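Local structure of cupin domain protein (Microcystis aeruginosa DIANCHI905, 5ZBF) at residues S32-L40 with S83-S91; Q44-M52 with F97-S105. The protein probably acts as a cupin-superfamily isomerase in making the Choi moiety of aeruginosins, and binds an iron(II) ion and 4-hydroxyphenylpyruvic acid. All coordinates share one frame; numbering follows the deposited sequence. Where two conformers were deposited one is given.

In the fold
Strand 27-34 leads through a turn into strand 39-43, giving the first half of interaction 1. The chain runs straight on into 44-52, the first half of interaction 2. Some 30 residues later 83-91 returns beside 39-40 and closes the first loop. Segment 97-105 then pairs with 48-52 and closes the second. The two loops therefore cross rather than nest. Interaction 1 ties the turn after strand 27-34, and strand 39-43, to strand 84-87. Interaction 2 joins strands 48-55 and 94-101, and 94-101 also neighbours strand 27-34. Both meet at the iron, where H84 of interaction 1 joins H45 and Q49 of interaction 2, and both touch the bound 4-hydroxyphenylpyruvic acid.

Interaction 1: residues S32-L40 with S83-S91. With FE2 (Fe (II) ion), chain C; ENO (3-(4-hydroxy-phenyl)pyruvic acid), chain B.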
ATOM      1  N   SER A  32      -7.809  -5.525   0.841  1.00 16.58           N
ATOM      2  CA  SER A  32      -8.242  -6.832   1.349  0.50 19.47           C
ATOM      3  C   SER A  32      -9.161  -6.699   2.551  1.00 18.99           C
ATOM      4  O   SER A  32      -8.966  -5.822   3.385  1.00 20.21           O
ATOM      5  CB  SER A  32      -7.023  -7.639   1.805  0.50 25.81           C
ATOM      6  OG  SER A  32      -6.273  -8.121   0.706  0.50 34.15           O
ATOM      7  N   VAL A  33     -10.141  -7.597   2.649  1.00 18.26           N
ATOM      8  CA  VAL A  33     -10.918  -7.769   3.855  1.00 19.39           C
ATOM      9  C   VAL A  33     -10.858  -9.264   4.174  1.00 17.29           C
ATOM     10  O   VAL A  33     -11.372 -10.095   3.408  1.00 20.25           O
ATOM     11  CB  VAL A  33     -12.382  -7.319   3.706  1.00 22.43           C
ATOM     12  CG1 VAL A  33     -13.102  -7.464   5.040  1.00 23.22           C
ATOM     13  CG2 VAL A  33     -12.453  -5.880   3.196  1.00 27.00           C
ATOM     14  N   ILE A  34     -10.218  -9.586   5.292  1.00 16.61           N
ATOM     15  CA  ILE A  34     -10.087 -10.963   5.765  1.00 19.18           C
ATOM     16  C   ILE A  34     -11.038 -11.190   6.945  1.00 18.66           C
ATOM     17  O   ILE A  34     -11.021 -10.451   7.936  1.00 18.91           O
ATOM     18  CB  ILE A  34      -8.637 -11.302   6.167  1.00 20.64           C
ATOM     19  CG1 ILE A  34      -7.707 -11.199   4.946  1.00 24.66           C
ATOM     20  CG2 ILE A  34      -8.550 -12.692   6.795  1.00 22.31           C
ATOM     21  CD1 ILE A  34      -6.257 -11.502   5.246  1.00 28.36           C
ATOM     22  N   ALA A  35     -11.850 -12.243   6.843  1.00 18.65           N
ATOM     23  CA  ALA A  35     -12.892 -12.509   7.827  1.00 19.72           C
ATOM     24  C   ALA A  35     -12.346 -12.731   9.240  1.00 19.18           C
ATOM     25  O   ALA A  35     -11.218 -13.202   9.410  1.00 18.58           O
ATOM     26  CB  ALA A  35     -13.702 -13.724   7.401  1.00 22.61           C
ATOM     27  N   PRO A  36     -13.161 -12.426  10.262  1.00 20.49           N
ATOM     28  CA  PRO A  36     -12.810 -12.777  11.629  1.00 20.13           C
ATOM     29  C   PRO A  36     -12.311 -14.216  11.756  1.00 19.30           C
ATOM     30  O   PRO A  36     -12.864 -15.131  11.134  1.00 19.81           O
ATOM     31  CB  PRO A  36     -14.131 -12.575  12.383  1.00 23.25           C
ATOM     32  CG  PRO A  36     -14.823 -11.498  11.623  1.00 24.62           C
ATOM     33  CD  PRO A  36     -14.469 -11.743  10.188  1.00 23.13           C
ATOM     34  N   ASN A  37     -11.235 -14.383  12.513  1.00 18.38           N
ATOM     35  CA  ASN A  37     -10.682 -15.685  12.860  1.00 19.03           C
ATOM     36  C   ASN A  37     -10.211 -16.551  11.676  1.00 17.13           C
ATOM     37  O   ASN A  37      -9.959 -17.733  11.850  1.00 19.15           O
ATOM     38  CB  ASN A  37     -11.691 -16.458  13.712  1.00 21.22           C
ATOM     39  CG  ASN A  37     -12.169 -15.663  14.922  1.00 23.75           C
ATOM     40  OD1 ASN A  37     -11.436 -15.481  15.895  1.00 32.47           O
ATOM     41  ND2 ASN A  37     -13.401 -15.182  14.860  1.00 29.42           N
ATOM     42  N   ALA A  38     -10.063 -15.958  10.495  1.00 18.10           N
ATOM     43  CA  ALA A  38      -9.696 -16.706   9.299  1.00 19.34           C
ATOM     44  C   ALA A  38      -8.318 -17.354   9.406  1.00 20.27           C
ATOM     45  O   ALA A  38      -7.378 -16.737   9.903  1.00 19.89           O
ATOM     46  CB  ALA A  38      -9.734 -15.801   8.082  1.00 21.33           C
ATOM     47  N   LYS A  39      -8.234 -18.605   8.941  1.00 19.39           N
ATOM     48  CA  LYS A  39      -6.972 -19.255   8.602  1.00 19.41           C
ATOM     49  C   LYS A  39      -6.804 -19.240   7.095  1.00 21.08           C
ATOM     50  O   LYS A  39      -7.670 -19.724   6.366  1.00 24.55           O
ATOM     51  CB  LYS A  39      -6.945 -20.708   9.074  1.00 23.42           C
ATOM     52  CG  LYS A  39      -6.862 -20.872  10.575  1.00 25.65           C
ATOM     53  CD  LYS A  39      -7.101 -22.303  11.008  1.00 29.68           C
ATOM     54  CE  LYS A  39      -6.095 -23.267  10.419  1.00 29.03           C
ATOM     55  NZ  LYS A  39      -6.264 -24.618  11.010  1.00 31.64           N
ATOM     56  N   LEU A  40      -5.682 -18.694   6.633  1.00 23.79           N
ATOM     57  CA  LEU A  40      -5.358 -18.636   5.212  1.00 25.09           C
ATOM     58  C   LEU A  40      -4.203 -19.592   4.940  1.00 27.85           C
ATOM     59  O   LEU A  40      -3.088 -19.367   5.417  1.00 29.57           O
ATOM     60  CB  LEU A  40      -4.941 -17.219   4.807  1.00 28.12           C
ATOM     61  CG  LEU A  40      -5.968 -16.246   4.242  1.00 32.20           C
ATOM     62  CD1 LEU A  40      -7.343 -16.430   4.856  1.00 32.34           C
ATOM     63  CD2 LEU A  40      -5.496 -14.812   4.371  1.00 32.90           C
ATOM     64  N   SER A  83       6.893 -19.276   0.356  1.00 30.95           N
ATOM     65  CA  SER A  83       5.602 -19.712   0.882  0.50 32.49           C
ATOM     66  C   SER A  83       5.158 -18.798   2.013  1.00 30.20           C
ATOM     67  O   SER A  83       5.913 -18.534   2.938  1.00 30.14           O
ATOM     68  CB  SER A  83       5.662 -21.162   1.363  0.50 34.06           C
ATOM     69  OG  SER A  83       5.718 -22.047   0.258  0.50 34.44           O
ATOM     70  N   HIS A  84       3.925 -18.313   1.930  1.00 28.84           N
ATOM     71  CA  HIS A  84       3.391 -17.430   2.964  1.00 24.65           C
ATOM     72  C   HIS A  84       1.920 -17.687   3.198  1.00 26.57           C
ATOM     73  O   HIS A  84       1.156 -17.931   2.256  1.00 27.89           O
ATOM     74  CB  HIS A  84       3.637 -15.969   2.619  1.00 26.12           C
ATOM     75  CG  HIS A  84       3.075 -15.549   1.299  1.00 22.95           C
ATOM     76  ND1 HIS A  84       3.702 -15.821   0.104  1.00 25.82           N
ATOM     77  CD2 HIS A  84       1.962 -14.842   0.988  1.00 23.80           C
ATOM     78  CE1 HIS A  84       2.989 -15.317  -0.887  1.00 27.55           C
ATOM     79  NE2 HIS A  84       1.928 -14.719  -0.373  1.00 28.77           N
ATOM     80  N   GLY A  85       1.535 -17.628   4.468  1.00 24.62           N
ATOM     81  CA  GLY A  85       0.137 -17.781   4.879  1.00 25.18           C
ATOM     82  C   GLY A  85      -0.158 -16.804   5.996  1.00 22.19           C
ATOM     83  O   GLY A  85       0.742 -16.100   6.457  1.00 25.29           O
ATOM     84  N   PHE A  86      -1.417 -16.777   6.438  1.00 21.28           N
ATOM     85  CA  PHE A  86      -1.866 -15.833   7.453  1.00 21.71           C
ATOM     86  C   PHE A  86      -2.934 -16.424   8.364  1.00 20.55           C
ATOM     87  O   PHE A  86      -3.702 -17.301   7.961  1.00 22.49           O
ATOM     88  CB  PHE A  86      -2.463 -14.575   6.801  1.00 21.72           C
ATOM     89  CG  PHE A  86      -1.515 -13.846   5.885  1.00 22.00           C
ATOM     90  CD1 PHE A  86      -0.627 -12.901   6.384  1.00 23.04           C
ATOM     91  CD2 PHE A  86      -1.542 -14.079   4.512  1.00 23.98           C
ATOM     92  CE1 PHE A  86       0.234 -12.226   5.535  1.00 25.23           C
ATOM     93  CE2 PHE A  86      -0.687 -13.405   3.655  1.00 26.38           C
ATOM     94  CZ  PHE A  86       0.202 -12.473   4.170  1.00 25.17           C
ATOM     95  N   VAL A  87      -2.978 -15.926   9.592  1.00 19.12           N
ATOM     96  CA  VAL A  87      -4.131 -16.103  10.462  1.00 20.17           C
ATOM     97  C   VAL A  87      -4.583 -14.726  10.934  1.00 19.36           C
ATOM     98  O   VAL A  87      -3.766 -13.889  11.302  1.00 19.34           O
ATOM     99  CB  VAL A  87      -3.798 -16.966  11.698  1.00 23.42           C
ATOM    100  CG1 VAL A  87      -4.928 -16.916  12.727  1.00 23.82           C
ATOM    101  CG2 VAL A  87      -3.490 -18.397  11.271  1.00 25.05           C
ATOM    102  N   ASN A  88      -5.883 -14.491  10.907  1.00 18.39           N
ATOM    103  CA  ASN A  88      -6.454 -13.334  11.585  1.00 18.54           C
ATOM    104  C   ASN A  88      -6.716 -13.731  13.042  1.00 18.95           C
ATOM    105  O   ASN A  88      -7.628 -14.533  13.308  1.00 21.25           O
ATOM    106  CB  ASN A  88      -7.738 -12.889  10.895  1.00 18.98           C
ATOM    107  CG  ASN A  88      -8.414 -11.728  11.609  1.00 18.22           C
ATOM    108  OD1 ASN A  88      -7.907 -11.217  12.608  1.00 18.61           O
ATOM    109  ND2 ASN A  88      -9.566 -11.319  11.107  1.00 19.27           N
ATOM    110  N   PRO A  89      -5.929 -13.183  13.990  1.00 20.09           N
ATOM    111  CA  PRO A  89      -6.041 -13.587  15.396  1.00 23.77           C
ATOM    112  C   PRO A  89      -7.229 -12.959  16.140  1.00 24.25           C
ATOM    113  O   PRO A  89      -7.460 -13.294  17.311  1.00 27.12           O
ATOM    114  CB  PRO A  89      -4.730 -13.068  15.999  1.00 24.00           C
ATOM    115  CG  PRO A  89      -4.475 -11.827  15.227  1.00 24.00           C
ATOM    116  CD  PRO A  89      -4.882 -12.143  13.817  1.00 20.75           C
ATOM    117  N   LEU A  90      -7.959 -12.053  15.478  1.00 21.73           N
ATOM    118  CA  LEU A  90      -9.073 -11.353  16.101  1.00 21.59           C
ATOM    119  C   LEU A  90     -10.431 -11.806  15.585  1.00 20.39           C
ATOM    120  O   LEU A  90     -10.549 -12.340  14.472  1.00 20.91           O
ATOM    121  CB  LEU A  90      -8.956  -9.845  15.846  1.00 23.47           C
ATOM    122  CG  LEU A  90      -7.670  -9.115  16.213  1.00 25.31           C
ATOM    123  CD1 LEU A  90      -7.901  -7.626  16.008  1.00 26.58           C
ATOM    124  CD2 LEU A  90      -7.255  -9.394  17.651  1.00 30.04           C
ATOM    125  N   SER A  91     -11.460 -11.529  16.385  1.00 23.18           N
ATOM    126  CA  SER A  91     -12.844 -11.756  15.976  0.50 25.66           C
ATOM    127  C   SER A  91     -13.424 -10.534  15.243  1.00 24.52           C
ATOM    128  O   SER A  91     -14.639 -10.397  15.105  1.00 31.44           O
ATOM    129  CB  SER A  91     -13.697 -12.119  17.194  0.50 30.49           C
ATOM    130  OG  SER A  91     -13.168 -13.260  17.853  0.50 32.45           O
TER
HETATM  131 FE   FE2 C 302       0.360 -14.109  -1.709  0.70 21.41          FE
HETATM  132  O4  ENO B 301      -0.863 -13.457  -0.118  1.00 34.38           O
HETATM  133  C9  ENO B 301      -4.804 -15.252   0.218  1.00 41.06           C
HETATM  134  C8  ENO B 301      -5.140 -16.601   0.340  1.00 50.30           C
HETATM  135  C7  ENO B 301      -4.231 -17.507   0.891  1.00 46.49           C
HETATM  136  C6  ENO B 301      -2.987 -17.053   1.323  1.00 42.43           C
HETATM  137  C5  ENO B 301      -2.652 -15.706   1.201  1.00 41.24           C
HETATM  138  C4  ENO B 301      -3.557 -14.799   0.651  1.00 43.33           C
HETATM  139  O3  ENO B 301      -4.552 -18.827   1.010  1.00 48.84           O
HETATM  140  C3  ENO B 301      -3.162 -13.340   0.520  1.00 38.70           C
HETATM  141  C2  ENO B 301      -2.025 -13.260  -0.486  1.00 35.07           C
HETATM  142  C1  ENO B 301      -2.299 -12.982  -1.900  1.00 35.23           C
HETATM  143  O2  ENO B 301      -3.400 -12.492  -2.262  1.00 45.00           O
HETATM  144  O1  ENO B 301      -1.401 -13.253  -2.731  1.00 33.56           O
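N88 reaches across to the type II turn A35-A38. Its CB lies 4.2 Å from I34 CG2, the two side chains sliding past each other. CG stands anti to the backbone N (chi1 177°), which turns the amide toward A35. There the two ends part. OD1 turns back along its own loop and accepts from L90 N at 3.0 Å, an Asx turn. ND2 donates to A35 O at 3.0 Å, arriving well above the carbonyl plane (51° out). A38 N reaches the same oxygen from the opposite face, so A35 O is gripped twice. ND2 also donates to the backbone O of E92, so both A35 and E92 hold the amide nitrogen. The backbone adds N37 N to L90 O.

Beyond the turn, strands 39-43 and 84-87 pair antiparallel, as neighbours in one sheet of the cupin barrel. K39 and V87 form a non-hydrogen-bonded pair; L40 and F86 form a hydrogen-bonded one, with L40 N 2.8 Å from F86 O. The side chains of this second pair lie on the face that lines the ligand pocket. L40 CD2 meets F86 CB at 3.9 Å, and L40 CG lies 4.0 Å from C7 of the hydroxyphenyl ring of 4-hydroxyphenylpyruvic acid. F86 turns its ring edge to the ligand's keto oxygen O4, with CE2 3.8 Å away. That oxygen also binds the iron, which H84 NE2 holds at 2.1 Å.

Interaction 2: residues Q44-M52 with F97-S105; sequences QHPESQIGM and FDLKRITSS. With FE2 (Fe (II) ion), chain C; ENO (3-(4-hydroxy-phenyl)pyruvic acid), chain B.
Strands 48-52 and 97-101 run antiparallel at 164°, with S48-R101, I50-L99 and M52-F97 as hydrogen-bonded pairs and Q49-K100 and G51-D98 between them. K100 and Q49 lie side by side and point the same way, on the face that carries the iron site. The K100 chain bends at its third torsion (chi3 66°), which carries CE over one face of the H45 ring, 4.1 Å from its centroid, a CH-pi contact. NZ goes on to donate to carboxylate O1 of 4-hydroxyphenylpyruvic acid at 3.0 Å. An alanine here removes the amine and the chain over H45, which would probably leave the ligand carboxylate without this charged mate and open a gap over that ring face.

H45 ND1 donates to E47 O at 2.9 Å, close to the ring plane. This bond and the iron, 2.2 Å from NE2, together fix the ring's rotation. On the other face of the sheet, S48 OG and T103 OG1 share a hydrogen bond of 2.7 Å. A water bonds to S48 OG, P46 O and T103 N, bridging the segments. I102 CD1 packs on P46 CB at 3.8 Å. Farther along, M52 lies alongside F97, with CB 3.6 Å from CE2.

H43, H45 and Q49 follow the histidine spacing of the first cupin motif, with glutamine where glutamate is usual; H84 completes this cupin iron site.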
ATOM      1  N   GLN A  44       2.242 -19.932  -2.686  1.00 37.30           N
ATOM      2  CA  GLN A  44       3.384 -19.285  -3.295  1.00 35.61           C
ATOM      3  C   GLN A  44       3.019 -18.881  -4.704  1.00 35.20           C
ATOM      4  O   GLN A  44       2.134 -19.468  -5.329  1.00 37.47           O
ATOM      5  CB  GLN A  44       4.630 -20.179  -3.259  1.00 44.18           C
ATOM      6  CG  GLN A  44       4.455 -21.561  -3.856  1.00 47.25           C
ATOM      7  CD  GLN A  44       5.475 -22.547  -3.325  1.00 51.29           C
ATOM      8  OE1 GLN A  44       5.114 -23.556  -2.725  1.00 56.38           O
ATOM      9  NE2 GLN A  44       6.758 -22.251  -3.521  1.00 50.87           N
ATOM     10  N   HIS A  45       3.693 -17.845  -5.183  1.00 32.31           N
ATOM     11  CA  HIS A  45       3.498 -17.357  -6.533  1.00 33.66           C
ATOM     12  C   HIS A  45       4.738 -16.605  -6.966  1.00 30.06           C
ATOM     13  O   HIS A  45       5.490 -16.099  -6.117  1.00 30.59           O
ATOM     14  CB  HIS A  45       2.270 -16.450  -6.613  1.00 35.07           C
ATOM     15  CG  HIS A  45       2.077 -15.580  -5.412  1.00 36.14           C
ATOM     16  ND1 HIS A  45       2.914 -14.527  -5.114  1.00 34.68           N
ATOM     17  CD2 HIS A  45       1.138 -15.602  -4.441  1.00 36.26           C
ATOM     18  CE1 HIS A  45       2.500 -13.935  -4.011  1.00 29.33           C
ATOM     19  NE2 HIS A  45       1.422 -14.569  -3.581  1.00 35.40           N
ATOM     20  N   PRO A  46       4.949 -16.502  -8.285  1.00 36.33           N
ATOM     21  CA  PRO A  46       6.167 -15.872  -8.789  1.00 38.46           C
ATOM     22  C   PRO A  46       6.238 -14.372  -8.500  1.00 34.61           C
ATOM     23  O   PRO A  46       7.333 -13.812  -8.449  1.00 35.62           O
ATOM     24  CB  PRO A  46       6.115 -16.146 -10.296  1.00 40.95           C
ATOM     25  CG  PRO A  46       4.676 -16.341 -10.605  1.00 38.35           C
ATOM     26  CD  PRO A  46       4.039 -16.911  -9.373  1.00 35.73           C
ATOM     27  N   GLU A  47       5.095 -13.728  -8.295  1.00 31.35           N
ATOM     28  CA  GLU A  47       5.105 -12.320  -7.904  1.00 29.24           C
ATOM     29  C   GLU A  47       5.625 -12.174  -6.480  1.00 30.46           C
ATOM     30  O   GLU A  47       5.249 -12.944  -5.581  1.00 29.80           O
ATOM     31  CB  GLU A  47       3.714 -11.697  -7.997  1.00 30.81           C
ATOM     32  CG  GLU A  47       3.145 -11.625  -9.412  1.00 36.21           C
ATOM     33  CD  GLU A  47       2.479 -12.908  -9.882  1.00 41.90           C
ATOM     34  OE1 GLU A  47       2.325 -13.857  -9.077  1.00 41.93           O
ATOM     35  OE2 GLU A  47       2.102 -12.966 -11.071  1.00 50.01           O
ATOM     36  N   SER A  48       6.507 -11.195  -6.293  1.00 27.19           N
ATOM     37  CA  SER A  48       6.870 -10.724  -4.963  1.00 26.81           C
ATOM     38  C   SER A  48       5.706  -9.941  -4.389  1.00 25.10           C
ATOM     39  O   SER A  48       4.927  -9.333  -5.134  1.00 24.74           O
ATOM     40  CB  SER A  48       8.093  -9.817  -5.025  1.00 26.57           C
ATOM     41  OG  SER A  48       9.206 -10.505  -5.558  1.00 33.65           O
ATOM     42  N   GLN A  49       5.607  -9.945  -3.067  1.00 23.69           N
ATOM     43  CA  GLN A  49       4.455  -9.379  -2.382  1.00 22.52           C
ATOM     44  C   GLN A  49       4.867  -8.639  -1.121  1.00 23.30           C
ATOM     45  O   GLN A  49       5.730  -9.094  -0.362  1.00 25.03           O
ATOM     46  CB  GLN A  49       3.482 -10.504  -2.031  1.00 22.57           C
ATOM     47  CG  GLN A  49       2.227 -10.082  -1.284  1.00 24.42           C
ATOM     48  CD  GLN A  49       1.378 -11.268  -0.883  1.00 29.33           C
ATOM     49  OE1 GLN A  49       1.014 -11.435   0.285  1.00 31.47           O
ATOM     50  NE2 GLN A  49       1.074 -12.110  -1.852  1.00 28.31           N
ATOM     51  N   ILE A  50       4.233  -7.492  -0.917  1.00 20.49           N
ATOM     52  CA  ILE A  50       4.337  -6.735   0.319  1.00 21.41           C
ATOM     53  C   ILE A  50       2.946  -6.283   0.711  1.00 19.54           C
ATOM     54  O   ILE A  50       2.060  -6.214  -0.135  1.00 20.66           O
ATOM     55  CB  ILE A  50       5.228  -5.481   0.164  1.00 23.43           C
ATOM     56  CG1 ILE A  50       4.710  -4.567  -0.960  1.00 24.81           C
ATOM     57  CG2 ILE A  50       6.667  -5.895  -0.116  1.00 25.16           C
ATOM     58  CD1 ILE A  50       5.477  -3.273  -1.124  1.00 26.78           C
ATOM     59  N   GLY A  51       2.763  -5.938   1.978  1.00 18.39           N
ATOM     60  CA  GLY A  51       1.485  -5.408   2.418  1.00 17.14           C
ATOM     61  C   GLY A  51       1.465  -4.959   3.855  1.00 18.24           C
ATOM     62  O   GLY A  51       2.422  -5.170   4.582  1.00 19.87           O
ATOM     63  N   MET A  52       0.353  -4.335   4.243  1.00 16.74           N
ATOM     64  CA  MET A  52       0.183  -3.813   5.597  0.50 17.29           C
ATOM     65  C   MET A  52      -1.255  -3.995   6.017  1.00 17.04           C
ATOM     66  O   MET A  52      -2.162  -3.993   5.182  1.00 19.61           O
ATOM     67  CB  MET A  52       0.468  -2.318   5.663  0.50 19.84           C
ATOM     68  CG  MET A  52       1.821  -1.875   5.168  0.50 20.47           C
ATOM     69  SD  MET A  52       1.990  -0.113   5.522  0.50 23.40           S
ATOM     70  CE  MET A  52       1.674  -0.088   7.289  0.50 24.71           C
ATOM     71  N   PHE A  97      -3.893  -3.974   2.773  1.00 16.72           N
ATOM     72  CA  PHE A  97      -3.585  -3.900   1.351  1.00 17.26           C
ATOM     73  C   PHE A  97      -2.356  -4.725   1.067  1.00 17.71           C
ATOM     74  O   PHE A  97      -1.580  -5.019   1.982  1.00 17.64           O
ATOM     75  CB  PHE A  97      -3.387  -2.459   0.861  1.00 19.58           C
ATOM     76  CG  PHE A  97      -2.120  -1.795   1.350  1.00 20.12           C
ATOM     77  CD1 PHE A  97      -0.943  -1.864   0.616  1.00 22.81           C
ATOM     78  CD2 PHE A  97      -2.124  -1.074   2.522  1.00 21.94           C
ATOM     79  CE1 PHE A  97       0.211  -1.232   1.056  1.00 22.29           C
ATOM     80  CE2 PHE A  97      -0.987  -0.435   2.964  1.00 24.01           C
ATOM     81  CZ  PHE A  97       0.190  -0.515   2.235  1.00 23.45           C
ATOM     82  N   ASP A  98      -2.218  -5.120  -0.198  1.00 16.18           N
ATOM     83  CA  ASP A  98      -1.013  -5.787  -0.712  0.50 19.05           C
ATOM     84  C   ASP A  98      -0.647  -5.208  -2.067  1.00 18.48           C
ATOM     85  O   ASP A  98      -1.514  -4.704  -2.784  1.00 18.98           O
ATOM     86  CB  ASP A  98      -1.221  -7.291  -0.946  0.50 25.70           C
ATOM     87  CG  ASP A  98      -1.895  -7.995   0.203  0.50 27.34           C
ATOM     88  OD1 ASP A  98      -3.107  -8.276   0.088  0.50 31.33           O
ATOM     89  OD2 ASP A  98      -1.207  -8.299   1.195  0.50 34.52           O
ATOM     90  N   LEU A  99       0.626  -5.331  -2.427  1.00 19.55           N
ATOM     91  CA  LEU A  99       1.091  -5.051  -3.771  1.00 20.00           C
ATOM     92  C   LEU A  99       1.842  -6.273  -4.231  1.00 22.22           C
ATOM     93  O   LEU A  99       2.577  -6.872  -3.454  1.00 21.98           O
ATOM     94  CB  LEU A  99       2.040  -3.858  -3.806  1.00 22.09           C
ATOM     95  CG  LEU A  99       1.389  -2.511  -3.573  1.00 23.99           C
ATOM     96  CD1 LEU A  99       1.448  -2.180  -2.091  0.70 23.81           C
ATOM     97  CD2 LEU A  99       2.064  -1.435  -4.409  0.70 24.01           C
ATOM     98  N   LYS A 100       1.629  -6.644  -5.490  1.00 21.74           N
ATOM     99  CA  LYS A 100       2.283  -7.797  -6.089  1.00 22.70           C
ATOM    100  C   LYS A 100       2.882  -7.414  -7.433  1.00 23.75           C
ATOM    101  O   LYS A 100       2.261  -6.690  -8.217  1.00 22.46           O
ATOM    102  CB  LYS A 100       1.303  -8.963  -6.229  1.00 25.00           C
ATOM    103  CG  LYS A 100       0.932  -9.577  -4.891  1.00 28.95           C
ATOM    104  CD  LYS A 100      -0.326 -10.418  -4.969  1.00 37.20           C
ATOM    105  CE  LYS A 100      -0.130 -11.648  -5.824  1.00 41.14           C
ATOM    106  NZ  LYS A 100      -1.274 -12.584  -5.632  1.00 42.33           N
ATOM    107  N   ARG A 101       4.092  -7.909  -7.688  1.00 25.21           N
ATOM    108  CA  ARG A 101       4.867  -7.513  -8.855  1.00 27.17           C
ATOM    109  C   ARG A 101       5.955  -8.546  -9.076  1.00 25.99           C
ATOM    110  O   ARG A 101       6.552  -9.018  -8.106  1.00 28.71           O
ATOM    111  CB  ARG A 101       5.515  -6.154  -8.594  1.00 30.28           C
ATOM    112  CG  ARG A 101       6.305  -5.606  -9.755  1.00 30.50           C
ATOM    113  CD  ARG A 101       7.135  -4.415  -9.336  1.00 32.15           C
ATOM    114  NE  ARG A 101       7.936  -3.950 -10.456  1.00 36.37           N
ATOM    115  CZ  ARG A 101       7.477  -3.219 -11.470  1.00 42.37           C
ATOM    116  NH1 ARG A 101       8.308  -2.853 -12.433  1.00 47.28           N
ATOM    117  NH2 ARG A 101       6.200  -2.844 -11.529  1.00 52.42           N
ATOM    118  N   ILE A 102       6.198  -8.915 -10.334  1.00 26.50           N
ATOM    119  CA  ILE A 102       7.376  -9.713 -10.676  1.00 29.44           C
ATOM    120  C   ILE A 102       8.574  -8.777 -10.578  1.00 29.34           C
ATOM    121  O   ILE A 102       8.678  -7.822 -11.349  1.00 34.11           O
ATOM    122  CB  ILE A 102       7.308 -10.303 -12.102  1.00 32.32           C
ATOM    123  CG1 ILE A 102       6.097 -11.232 -12.255  1.00 33.83           C
ATOM    124  CG2 ILE A 102       8.608 -11.040 -12.432  1.00 32.12           C
ATOM    125  CD1 ILE A 102       6.208 -12.540 -11.503  1.00 38.40           C
ATOM    126  N   THR A 103       9.452  -9.040  -9.611  1.00 27.61           N
ATOM    127  CA  THR A 103      10.580  -8.163  -9.342  1.00 28.42           C
ATOM    128  C   THR A 103      11.885  -8.680  -9.903  1.00 27.15           C
ATOM    129  O   THR A 103      12.078  -9.877 -10.098  1.00 29.53           O
ATOM    130  CB  THR A 103      10.793  -7.936  -7.831  1.00 30.32           C
ATOM    131  OG1 THR A 103      10.976  -9.194  -7.165  1.00 32.20           O
ATOM    132  CG2 THR A 103       9.624  -7.200  -7.244  1.00 30.83           C
ATOM    133  N   SER A 104      12.794  -7.745 -10.146  1.00 28.99           N
ATOM    134  CA  SER A 104      14.142  -8.053 -10.585  1.00 30.54           C
ATOM    135  C   SER A 104      15.204  -7.868  -9.485  1.00 29.46           C
ATOM    136  O   SER A 104      16.320  -8.384  -9.616  1.00 33.14           O
ATOM    137  CB  SER A 104      14.488  -7.155 -11.776  0.70 35.78           C
ATOM    138  OG  SER A 104      14.160  -5.797 -11.500  0.70 37.30           O
ATOM    139  N   SER A 105      14.860  -7.157  -8.416  1.00 30.44           N
ATOM    140  CA  SER A 105      15.802  -6.760  -7.359  0.50 28.09           C
ATOM    141  C   SER A 105      16.366  -7.942  -6.568  1.00 28.17           C
ATOM    142  O   SER A 105      15.753  -9.009  -6.508  1.00 30.41           O
ATOM    143  CB  SER A 105      15.112  -5.807  -6.361  0.50 30.15           C
ATOM    144  OG  SER A 105      14.501  -4.690  -6.995  0.50 27.26           O
TER
HETATM  145 FE   FE2 C 302       0.360 -14.109  -1.709  0.70 21.41          FE
HETATM  146  O4  ENO B 301      -0.863 -13.457  -0.118  1.00 34.38           O
HETATM  147  C9  ENO B 301      -4.804 -15.252   0.218  1.00 41.06           C
HETATM  148  C8  ENO B 301      -5.140 -16.601   0.340  1.00 50.30           C
HETATM  149  C7  ENO B 301      -4.231 -17.507   0.891  1.00 46.49           C
HETATM  150  C6  ENO B 301      -2.987 -17.053   1.323  1.00 42.43           C
HETATM  151  C5  ENO B 301      -2.652 -15.706   1.201  1.00 41.24           C
HETATM  152  C4  ENO B 301      -3.557 -14.799   0.651  1.00 43.33           C
HETATM  153  O3  ENO B 301      -4.552 -18.827   1.010  1.00 48.84           O
HETATM  154  C3  ENO B 301      -3.162 -13.340   0.520  1.00 38.70           C
HETATM  155  C2  ENO B 301      -2.025 -13.260  -0.486  1.00 35.07           C
HETATM  156  C1  ENO B 301      -2.299 -12.982  -1.900  1.00 35.23           C
HETATM  157  O2  ENO B 301      -3.400 -12.492  -2.262  1.00 45.00           O
HETATM  158  O1  ENO B 301      -1.401 -13.253  -2.731  1.00 33.56           O
HETATM  159  O   HOH W   1       9.087 -11.532  -8.130  1.00 34.46           O